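Local atomic coordinates of glucose-1-phosphate thymidylyltransferase (Bacillus anthracis, PDB entry 4ECM), a protein that catalyses the transfer of a thymidylyl group from dTTP to glucose 1-phosphate, giving dTDP-glucose and pyrophosphate, a step of dTDP-L-rhamnose biosynthesis. Residues A[37-51]-A[243-255]. Sequence-based numbering, arbitrary orientation.
With POP (pyrophosphate 2-), chain C; DAU (2'deoxy-thymidine-5'-diphospho-alpha-D-glucose), chain B.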
ATOM      1  N   ARG A  37      -0.696   4.786  21.490  1.00 34.47           N
ATOM      2  CA  ARG A  37      -0.107   5.889  22.263  1.00 35.26           C
ATOM      3  C   ARG A  37       0.443   7.022  21.398  1.00 33.26           C
ATOM      4  O   ARG A  37       0.445   8.168  21.818  1.00 34.25           O
ATOM      5  CB  ARG A  37       1.007   5.388  23.185  1.00 36.46           C
ATOM      6  CG  ARG A  37       0.524   4.872  24.534  1.00 43.37           C
ATOM      7  CD  ARG A  37       1.658   4.270  25.339  1.00 49.62           C
ATOM      8  NE  ARG A  37       2.089   3.006  24.750  1.00 55.35           N
ATOM      9  CZ  ARG A  37       3.160   2.307  25.127  1.00 59.87           C
ATOM     10  NH1 ARG A  37       3.958   2.755  26.099  1.00 61.78           N
ATOM     11  NH2 ARG A  37       3.448   1.159  24.509  1.00 60.10           N
ATOM     12  N   LEU A  38       0.926   6.695  20.203  1.00 29.70           N
ATOM     13  CA  LEU A  38       1.482   7.692  19.298  1.00 28.12           C
ATOM     14  C   LEU A  38       0.474   8.226  18.264  1.00 27.75           C
ATOM     15  O   LEU A  38       0.824   9.052  17.433  1.00 27.77           O
ATOM     16  CB  LEU A  38       2.693   7.108  18.574  1.00 26.04           C
ATOM     17  CG  LEU A  38       3.877   6.721  19.458  1.00 25.34           C
ATOM     18  CD1 LEU A  38       4.971   6.034  18.639  1.00 21.38           C
ATOM     19  CD2 LEU A  38       4.418   7.947  20.168  1.00 21.04           C
ATOM     20  N   TYR A  39      -0.773   7.780  18.325  1.00 28.78           N
ATOM     21  CA  TYR A  39      -1.774   8.212  17.346  1.00 30.38           C
ATOM     22  C   TYR A  39      -1.900   9.749  17.392  1.00 30.28           C
ATOM     23  O   TYR A  39      -1.900  10.330  18.468  1.00 31.06           O
ATOM     24  CB  TYR A  39      -3.112   7.508  17.609  1.00 31.67           C
ATOM     25  CG  TYR A  39      -4.105   7.613  16.468  1.00 37.31           C
ATOM     26  CD1 TYR A  39      -4.144   6.646  15.448  1.00 39.24           C
ATOM     27  CD2 TYR A  39      -5.006   8.680  16.401  1.00 41.66           C
ATOM     28  CE1 TYR A  39      -5.057   6.749  14.397  1.00 42.82           C
ATOM     29  CE2 TYR A  39      -5.921   8.789  15.363  1.00 45.37           C
ATOM     30  CZ  TYR A  39      -5.950   7.831  14.366  1.00 47.35           C
ATOM     31  OH  TYR A  39      -6.874   7.973  13.345  1.00 52.19           O
ATOM     32  N   PRO A  40      -2.018  10.415  16.231  1.00 29.93           N
ATOM     33  CA  PRO A  40      -2.120   9.966  14.843  1.00 29.98           C
ATOM     34  C   PRO A  40      -0.844   9.785  14.008  1.00 29.63           C
ATOM     35  O   PRO A  40      -0.959   9.446  12.834  1.00 30.21           O
ATOM     36  CB  PRO A  40      -2.951  11.088  14.211  1.00 30.50           C
ATOM     37  CG  PRO A  40      -2.492  12.294  14.905  1.00 29.41           C
ATOM     38  CD  PRO A  40      -2.161  11.881  16.317  1.00 29.83           C
ATOM     39  N   ILE A  41       0.355   9.984  14.547  1.00 28.74           N
ATOM     40  CA  ILE A  41       1.543   9.815  13.696  1.00 28.57           C
ATOM     41  C   ILE A  41       1.712   8.362  13.271  1.00 29.51           C
ATOM     42  O   ILE A  41       2.536   8.073  12.392  1.00 30.89           O
ATOM     43  CB  ILE A  41       2.863  10.366  14.315  1.00 28.20           C
ATOM     44  CG1 ILE A  41       3.235   9.636  15.613  1.00 31.96           C
ATOM     45  CG2 ILE A  41       2.754  11.863  14.561  1.00 27.97           C
ATOM     46  CD1 ILE A  41       4.600  10.066  16.217  1.00 29.99           C
ATOM     47  N   THR A  42       0.932   7.461  13.889  1.00 29.55           N
ATOM     48  CA  THR A  42       0.938   6.023  13.580  1.00 28.86           C
ATOM     49  C   THR A  42      -0.375   5.575  12.925  1.00 31.25           C
ATOM     50  O   THR A  42      -0.675   4.385  12.875  1.00 31.35           O
ATOM     51  CB  THR A  42       1.177   5.149  14.860  1.00 28.47           C
ATOM     52  OG1 THR A  42       0.303   5.587  15.913  1.00 28.45           O
ATOM     53  CG2 THR A  42       2.651   5.224  15.332  1.00 20.99           C
ATOM     54  N   LYS A  43      -1.144   6.526  12.415  1.00 32.06           N
ATOM     55  CA  LYS A  43      -2.427   6.232  11.763  1.00 33.35           C
ATOM     56  C   LYS A  43      -2.259   5.344  10.551  1.00 33.26           C
ATOM     57  O   LYS A  43      -3.025   4.411  10.343  1.00 34.16           O
ATOM     58  CB  LYS A  43      -3.091   7.541  11.319  1.00 33.86           C
ATOM     59  CG  LYS A  43      -4.444   7.408  10.608  1.00 36.21           C
ATOM     60  CD  LYS A  43      -5.074   8.819  10.430  1.00 38.19           C
ATOM     61  CE  LYS A  43      -6.421   8.816   9.721  1.00 37.33           C
ATOM     62  NZ  LYS A  43      -6.945  10.233   9.542  1.00 37.19           N
ATOM     63  N   VAL A  44      -1.249   5.646   9.757  1.00 33.44           N
ATOM     64  CA  VAL A  44      -0.986   4.925   8.538  1.00 34.03           C
ATOM     65  C   VAL A  44       0.241   4.027   8.609  1.00 33.25           C
ATOM     66  O   VAL A  44       0.212   2.895   8.128  1.00 34.51           O
ATOM     67  CB  VAL A  44      -0.753   5.922   7.365  1.00 35.01           C
ATOM     68  CG1 VAL A  44      -0.296   5.197   6.099  1.00 34.50           C
ATOM     69  CG2 VAL A  44      -2.019   6.770   7.109  1.00 34.91           C
ATOM     70  N   THR A  45       1.314   4.580   9.162  0.50 33.40           N
ATOM     71  CA  THR A  45       2.640   3.970   9.112  0.50 32.33           C
ATOM     72  C   THR A  45       2.923   2.659   9.850  0.50 31.04           C
ATOM     73  O   THR A  45       2.948   1.593   9.241  0.50 32.96           O
ATOM     74  CB  THR A  45       3.694   5.022   9.510  0.50 33.04           C
ATOM     75  OG1 THR A  45       3.635   6.114   8.575  0.50 32.57           O
ATOM     76  CG2 THR A  45       5.100   4.419   9.515  0.50 30.49           C
ATOM     77  N   ASN A  46       3.177   2.772  11.145  0.50 28.47           N
ATOM     78  CA  ASN A  46       3.602   1.664  12.011  0.50 26.10           C
ATOM     79  C   ASN A  46       4.760   2.268  12.786  0.50 23.85           C
ATOM     80  O   ASN A  46       5.689   2.809  12.192  0.50 22.78           O
ATOM     81  CB  ASN A  46       4.045   0.422  11.238  0.50 25.18           C
ATOM     82  CG  ASN A  46       4.511  -0.713  12.167  0.50 26.66           C
ATOM     83  OD1 ASN A  46       5.660  -0.746  12.613  0.50 26.92           O
ATOM     84  ND2 ASN A  46       3.618  -1.656  12.437  0.50 28.63           N
ATOM     85  N   LYS A  47       4.687   2.208  14.107  1.00 21.84           N
ATOM     86  CA  LYS A  47       5.667   2.883  14.964  1.00 22.01           C
ATOM     87  C   LYS A  47       7.126   2.601  14.625  1.00 20.24           C
ATOM     88  O   LYS A  47       7.923   3.509  14.579  1.00 18.71           O
ATOM     89  CB  LYS A  47       5.392   2.503  16.426  1.00 23.37           C
ATOM     90  CG  LYS A  47       6.487   2.885  17.394  1.00 25.96           C
ATOM     91  CD  LYS A  47       6.104   2.658  18.855  1.00 27.05           C
ATOM     92  CE  LYS A  47       5.794   1.230  19.182  1.00 25.17           C
ATOM     93  NZ  LYS A  47       5.756   1.006  20.670  1.00 24.28           N
ATOM     94  N   HIS A  48       7.428   1.346  14.308  1.00 19.28           N
ATOM     95  CA  HIS A  48       8.782   0.914  14.063  1.00 18.78           C
ATOM     96  C   HIS A  48       9.350   1.354  12.733  1.00 18.67           C
ATOM     97  O   HIS A  48      10.485   1.032  12.430  1.00 18.68           O
ATOM     98  CB  HIS A  48       8.877  -0.600  14.249  1.00 18.95           C
ATOM     99  CG  HIS A  48       8.226  -1.061  15.510  1.00 19.28           C
ATOM    100  ND1 HIS A  48       6.939  -1.553  15.543  1.00 18.04           N
ATOM    101  CD2 HIS A  48       8.645  -1.009  16.797  1.00 22.59           C
ATOM    102  CE1 HIS A  48       6.611  -1.817  16.796  1.00 21.87           C
ATOM    103  NE2 HIS A  48       7.632  -1.505  17.574  1.00 18.46           N
ATOM    104  N   LEU A  49       8.564   2.074  11.943  1.00 18.70           N
ATOM    105  CA  LEU A  49       9.053   2.625  10.704  1.00 19.86           C
ATOM    106  C   LEU A  49       9.166   4.152  10.820  1.00 21.05           C
ATOM    107  O   LEU A  49       9.513   4.826   9.845  1.00 21.97           O
ATOM    108  CB  LEU A  49       8.167   2.235   9.528  1.00 19.60           C
ATOM    109  CG  LEU A  49       8.043   0.732   9.292  1.00 22.76           C
ATOM    110  CD1 LEU A  49       7.138   0.459   8.064  1.00 16.77           C
ATOM    111  CD2 LEU A  49       9.436   0.069   9.120  1.00 14.03           C
ATOM    112  N   LEU A  50       8.886   4.691  12.009  1.00 20.80           N
ATOM    113  CA  LEU A  50       9.045   6.124  12.254  1.00 20.49           C
ATOM    114  C   LEU A  50      10.533   6.443  12.447  1.00 19.75           C
ATOM    115  O   LEU A  50      11.316   5.599  12.889  1.00 18.85           O
ATOM    116  CB  LEU A  50       8.266   6.557  13.496  1.00 20.52           C
ATOM    117  CG  LEU A  50       6.740   6.401  13.449  1.00 25.35           C
ATOM    118  CD1 LEU A  50       6.123   6.896  14.773  1.00 26.88           C
ATOM    119  CD2 LEU A  50       6.139   7.153  12.264  1.00 19.94           C
ATOM    120  N   PRO A  51      10.935   7.663  12.125  1.00 19.28           N
ATOM    121  CA  PRO A  51      12.337   8.003  12.280  1.00 19.96           C
ATOM    122  C   PRO A  51      12.847   8.013  13.719  1.00 20.27           C
ATOM    123  O   PRO A  51      12.136   8.460  14.635  1.00 20.64           O
ATOM    124  CB  PRO A  51      12.409   9.446  11.746  1.00 20.78           C
ATOM    125  CG  PRO A  51      11.228   9.613  10.927  1.00 20.72           C
ATOM    126  CD  PRO A  51      10.173   8.736  11.479  1.00 20.02           C
ATOM    127  N   ASP A 243      12.962   3.628  25.618  0.70 22.81           N
ATOM    128  CA  ASP A 243      11.918   3.074  24.822  0.70 24.12           C
ATOM    129  C   ASP A 243      11.587   4.219  23.866  0.70 24.01           C
ATOM    130  O   ASP A 243      12.052   5.367  24.017  0.70 25.40           O
ATOM    131  CB  ASP A 243      10.673   2.752  25.638  0.70 26.13           C
ATOM    132  CG  ASP A 243       9.970   4.009  26.119  0.70 28.63           C
ATOM    133  OD1 ASP A 243      10.529   4.682  26.988  0.70 31.40           O
ATOM    134  OD2 ASP A 243       8.869   4.314  25.635  0.70 32.39           O
ATOM    135  N   ALA A 244      10.824   3.919  22.849  1.00 23.68           N
ATOM    136  CA  ALA A 244      10.383   4.975  21.923  1.00 24.02           C
ATOM    137  C   ALA A 244       8.898   4.908  21.647  1.00 23.42           C
ATOM    138  O   ALA A 244       8.473   5.257  20.562  1.00 25.55           O
ATOM    139  CB  ALA A 244      11.172   4.891  20.627  1.00 21.57           C
ATOM    140  N   GLY A 245       8.117   4.503  22.647  1.00 23.75           N
ATOM    141  CA  GLY A 245       6.663   4.297  22.504  1.00 23.19           C
ATOM    142  C   GLY A 245       5.730   5.410  22.964  1.00 24.58           C
ATOM    143  O   GLY A 245       4.513   5.238  22.923  1.00 24.20           O
ATOM    144  N   THR A 246       6.297   6.540  23.404  1.00 24.80           N
ATOM    145  CA  THR A 246       5.530   7.716  23.813  1.00 24.07           C
ATOM    146  C   THR A 246       6.115   8.893  23.062  1.00 23.78           C
ATOM    147  O   THR A 246       7.275   8.854  22.649  1.00 23.78           O
ATOM    148  CB  THR A 246       5.673   8.008  25.326  1.00 26.23           C
ATOM    149  OG1 THR A 246       7.042   8.313  25.616  1.00 24.69           O
ATOM    150  CG2 THR A 246       5.199   6.799  26.203  1.00 23.93           C
ATOM    151  N   HIS A 247       5.348   9.961  22.892  1.00 22.86           N
ATOM    152  CA  HIS A 247       5.884  11.121  22.192  1.00 22.44           C
ATOM    153  C   HIS A 247       7.184  11.640  22.777  1.00 22.49           C
ATOM    154  O   HIS A 247       8.157  11.844  22.043  1.00 21.94           O
ATOM    155  CB  HIS A 247       4.852  12.237  22.090  1.00 22.75           C
ATOM    156  CG  HIS A 247       3.714  11.895  21.187  1.00 22.92           C
ATOM    157  ND1 HIS A 247       3.854  11.824  19.816  1.00 22.19           N
ATOM    158  CD2 HIS A 247       2.419  11.595  21.453  1.00 21.96           C
ATOM    159  CE1 HIS A 247       2.693  11.495  19.274  1.00 24.58           C
ATOM    160  NE2 HIS A 247       1.805  11.347  20.246  1.00 25.38           N
ATOM    161  N   VAL A 248       7.217  11.831  24.093  0.70 22.83           N
ATOM    162  CA  VAL A 248       8.412  12.342  24.754  0.70 23.18           C
ATOM    163  C   VAL A 248       9.614  11.391  24.602  0.70 22.72           C
ATOM    164  O   VAL A 248      10.732  11.835  24.326  0.70 21.34           O
ATOM    165  CB  VAL A 248       8.148  12.634  26.258  0.70 25.01           C
ATOM    166  CG1 VAL A 248       9.448  13.007  26.982  0.70 24.84           C
ATOM    167  CG2 VAL A 248       7.106  13.744  26.410  0.70 23.80           C
ATOM    168  N   SER A 249       9.380  10.093  24.752  1.00 21.98           N
ATOM    169  CA  SER A 249      10.475   9.116  24.659  1.00 22.31           C
ATOM    170  C   SER A 249      10.927   8.904  23.204  1.00 22.62           C
ATOM    171  O   SER A 249      12.114   8.659  22.943  1.00 22.94           O
ATOM    172  CB  SER A 249      10.125   7.808  25.382  1.00 21.20           C
ATOM    173  OG  SER A 249       9.069   7.097  24.752  1.00 24.29           O
ATOM    174  N   LEU A 250       9.993   9.025  22.258  1.00 22.26           N
ATOM    175  CA  LEU A 250      10.346   8.945  20.834  1.00 22.28           C
ATOM    176  C   LEU A 250      11.256  10.125  20.483  1.00 20.81           C
ATOM    177  O   LEU A 250      12.255   9.977  19.779  1.00 19.95           O
ATOM    178  CB  LEU A 250       9.088   8.963  19.947  1.00 22.54           C
ATOM    179  CG  LEU A 250       9.295   9.095  18.436  1.00 23.06           C
ATOM    180  CD1 LEU A 250      10.075   7.897  17.864  1.00 19.83           C
ATOM    181  CD2 LEU A 250       7.945   9.244  17.735  1.00 21.49           C
ATOM    182  N   GLN A 251      10.888  11.306  20.953  1.00 21.78           N
ATOM    183  CA  GLN A 251      11.705  12.506  20.714  1.00 21.62           C
ATOM    184  C   GLN A 251      13.076  12.376  21.367  1.00 21.69           C
ATOM    185  O   GLN A 251      14.086  12.791  20.791  1.00 21.98           O
ATOM    186  CB  GLN A 251      10.994  13.748  21.211  1.00 21.85           C
ATOM    187  CG  GLN A 251       9.728  14.082  20.423  1.00 24.24           C
ATOM    188  CD  GLN A 251       9.995  14.333  18.955  1.00 25.23           C
ATOM    189  OE1 GLN A 251      11.064  14.827  18.579  1.00 23.37           O
ATOM    190  NE2 GLN A 251       9.013  14.011  18.109  1.00 26.31           N
ATOM    191  N   ARG A 252      13.111  11.786  22.558  0.50 21.97           N
ATOM    192  CA  ARG A 252      14.365  11.571  23.279  0.50 22.62           C
ATOM    193  C   ARG A 252      15.260  10.635  22.478  0.50 21.17           C
ATOM    194  O   ARG A 252      16.443  10.906  22.282  0.50 22.50           O
ATOM    195  CB  ARG A 252      14.081  10.943  24.637  0.50 22.77           C
ATOM    196  CG  ARG A 252      15.285  10.807  25.567  0.50 26.53           C
ATOM    197  CD  ARG A 252      14.896   9.894  26.709  0.50 32.17           C
ATOM    198  NE  ARG A 252      13.561  10.246  27.179  0.50 36.62           N
ATOM    199  CZ  ARG A 252      12.723   9.400  27.758  0.50 34.04           C
ATOM    200  NH1 ARG A 252      11.528   9.837  28.136  0.50 33.85           N
ATOM    201  NH2 ARG A 252      13.071   8.126  27.930  0.50 28.05           N
ATOM    202  N   ALA A 253      14.685   9.532  22.014  1.00 20.11           N
ATOM    203  CA  ALA A 253      15.427   8.550  21.216  1.00 20.44           C
ATOM    204  C   ALA A 253      16.007   9.245  19.984  1.00 20.34           C
ATOM    205  O   ALA A 253      17.165   9.025  19.627  1.00 20.71           O
ATOM    206  CB  ALA A 253      14.509   7.387  20.802  1.00 18.51           C
ATOM    207  N   ASN A 254      15.204  10.088  19.332  1.00 19.67           N
ATOM    208  CA  ASN A 254      15.705  10.844  18.188  1.00 19.99           C
ATOM    209  C   ASN A 254      16.917  11.703  18.513  1.00 20.07           C
ATOM    210  O   ASN A 254      17.896  11.693  17.752  1.00 19.58           O
ATOM    211  CB  ASN A 254      14.620  11.716  17.535  1.00 20.13           C
ATOM    212  CG  ASN A 254      13.828  10.960  16.505  1.00 18.53           C
ATOM    213  OD1 ASN A 254      14.173  10.993  15.329  1.00 19.50           O
ATOM    214  ND2 ASN A 254      12.802  10.224  16.935  1.00 14.99           N
ATOM    215  N   ALA A 255      16.861  12.428  19.627  1.00 19.33           N
ATOM    216  CA  ALA A 255      17.972  13.287  20.026  1.00 21.46           C
ATOM    217  C   ALA A 255      19.199  12.429  20.337  1.00 22.26           C
ATOM    218  O   ALA A 255      20.297  12.729  19.889  1.00 23.74           O
ATOM    219  CB  ALA A 255      17.604  14.166  21.240  1.00 18.60           C
TER
HETATM  220  P1  POP C 302       0.648   1.081  21.870  0.60 55.31           P
HETATM  221  O1  POP C 302      -0.817   0.734  21.817  0.60 54.96           O
HETATM  222  O2  POP C 302       0.865   2.557  21.666  0.60 54.89           O
HETATM  223  O3  POP C 302       1.163   0.687  23.227  0.60 56.65           O
HETATM  224  O   POP C 302       1.411   0.258  20.700  0.60 55.76           O
HETATM  225  P2  POP C 302       2.743  -0.626  20.975  0.60 56.47           P
HETATM  226  O4  POP C 302       3.724   0.212  21.763  0.60 57.83           O
HETATM  227  O5  POP C 302       3.373  -1.002  19.658  0.60 54.61           O
HETATM  228  O6  POP C 302       2.418  -1.877  21.783  0.60 54.73           O
HETATM  229  O6  DAU B 301      10.405  -1.167  26.943  1.00 29.54           O
HETATM  230  C6  DAU B 301      10.712  -2.095  27.986  1.00 29.79           C
HETATM  231  C5  DAU B 301       9.424  -2.683  28.543  1.00 29.00           C
HETATM  232  O5  DAU B 301       8.713  -3.261  27.452  1.00 28.07           O
HETATM  233  C4  DAU B 301       9.700  -3.728  29.629  1.00 28.91           C
HETATM  234  O4  DAU B 301      10.332  -3.134  30.756  1.00 24.77           O
HETATM  235  C3  DAU B 301       8.425  -4.423  30.099  1.00 26.95           C
HETATM  236  O3  DAU B 301       8.781  -5.473  31.023  1.00 23.48           O
HETATM  237  C2  DAU B 301       7.705  -4.989  28.870  1.00 27.75           C
HETATM  238  O2  DAU B 301       6.436  -5.565  29.234  1.00 27.92           O
HETATM  239  C1  DAU B 301       7.489  -3.913  27.813  1.00 28.85           C
HETATM  240  O1  DAU B 301       6.560  -2.956  28.310  1.00 31.50           O
HETATM  241  P2  DAU B 301       5.711  -2.026  27.299  1.00 34.76           P
HETATM  242  O3P DAU B 301       6.573  -0.921  26.737  1.00 38.83           O
HETATM  243  O4P DAU B 301       4.413  -1.715  27.990  1.00 29.34           O
HETATM  244  OPP DAU B 301       5.430  -3.036  26.067  1.00 38.28           O
HETATM  245  P   DAU B 301       4.621  -2.581  24.754  1.00 39.92           P
HETATM  246  O1P DAU B 301       4.888  -1.118  24.490  1.00 46.25           O
HETATM  247  O2P DAU B 301       3.229  -3.086  24.875  1.00 42.20           O
HETATM  248  O5' DAU B 301       5.369  -3.403  23.585  1.00 43.44           O
HETATM  249  C5' DAU B 301       6.680  -3.033  23.211  1.00 40.53           C
HETATM  250  C4' DAU B 301       7.122  -3.581  21.853  1.00 38.69           C
HETATM  251  O4' DAU B 301       6.749  -4.937  21.621  1.00 32.54           O
HETATM  252  C3' DAU B 301       6.619  -2.757  20.688  1.00 37.76           C
HETATM  253  O3' DAU B 301       7.785  -2.408  19.937  1.00 43.53           O
HETATM  254  C2' DAU B 301       5.718  -3.669  19.892  1.00 37.01           C
HETATM  255  C1' DAU B 301       6.064  -5.065  20.392  1.00 33.84           C
HETATM  256  N11 DAU B 301       4.923  -5.932  20.730  1.00 32.61           N
HETATM  257  C61 DAU B 301       4.007  -5.479  21.714  1.00 32.98           C
HETATM  258  C51 DAU B 301       2.761  -6.060  21.838  1.00 36.09           C
HETATM  259  C5A DAU B 301       1.837  -5.641  22.962  1.00 34.46           C
HETATM  260  C21 DAU B 301       4.456  -6.831  19.752  1.00 29.24           C
HETATM  261  O21 DAU B 301       5.299  -7.201  18.776  1.00 28.98           O
HETATM  262  N31 DAU B 301       3.241  -7.425  19.846  1.00 35.32           N
HETATM  263  C41 DAU B 301       2.373  -7.081  20.833  1.00 35.39           C
HETATM  264  O41 DAU B 301       1.157  -7.669  20.900  1.00 43.28           O
HETATM  265  O   HOH W   1       2.703   9.390  23.986  1.00 33.11           O
HETATM  266  O   HOH W   2      -0.823  10.315  21.012  1.00 40.91           O
HETATM  267  O   HOH W   3       3.749   3.004  21.535  1.00 26.79           O
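Leu38 and Thr246, the N-cap of helix 247-255, mark one end of this contact, with CA atoms 6.1 Å apart; Pro51 and Asn254 mark the other. Between them, the active-site loop bows away and returns against the helix. Leu38 lays CD2 over the centre of the His247 imidazole, a CH-pi contact 4.0 Å from the centroid and 11° off the ring normal. The edge of that ring meets a water, 2.9 Å from His247 NE2, which also lies within hydrogen-bonding distance of the backbone oxygens of Arg37 and Tyr39. Deeper in, CD1 of Ile41 meets CD2 of Leu250 tip to tip at 3.8 Å, while Leu50 crosses Leu250 at about a right angle. At the far end, Asn254 ND2 donates to Pro51 O (3.0 Å, 152°) and to Leu250 O of its own helix, both acceptors lying in its amide plane, which fixes the amide's rotation. Near the ligands, Gly245 O sits over one guanidinium face of Arg37, offset toward the rim. A bend at chi3 (-71°) turns that group so that NH2 reaches both pyrophosphate O3 and dTDP-glucose O1P, each at 2.7 Å. Lys47 NZ and Gly245 O share a water with pyrophosphate O4, and Asp132 forms a salt bridge with the same lysine. The apolar packing thus joins helix 247-255 to a loop whose cationic side chains probably offset the negative charge of both products.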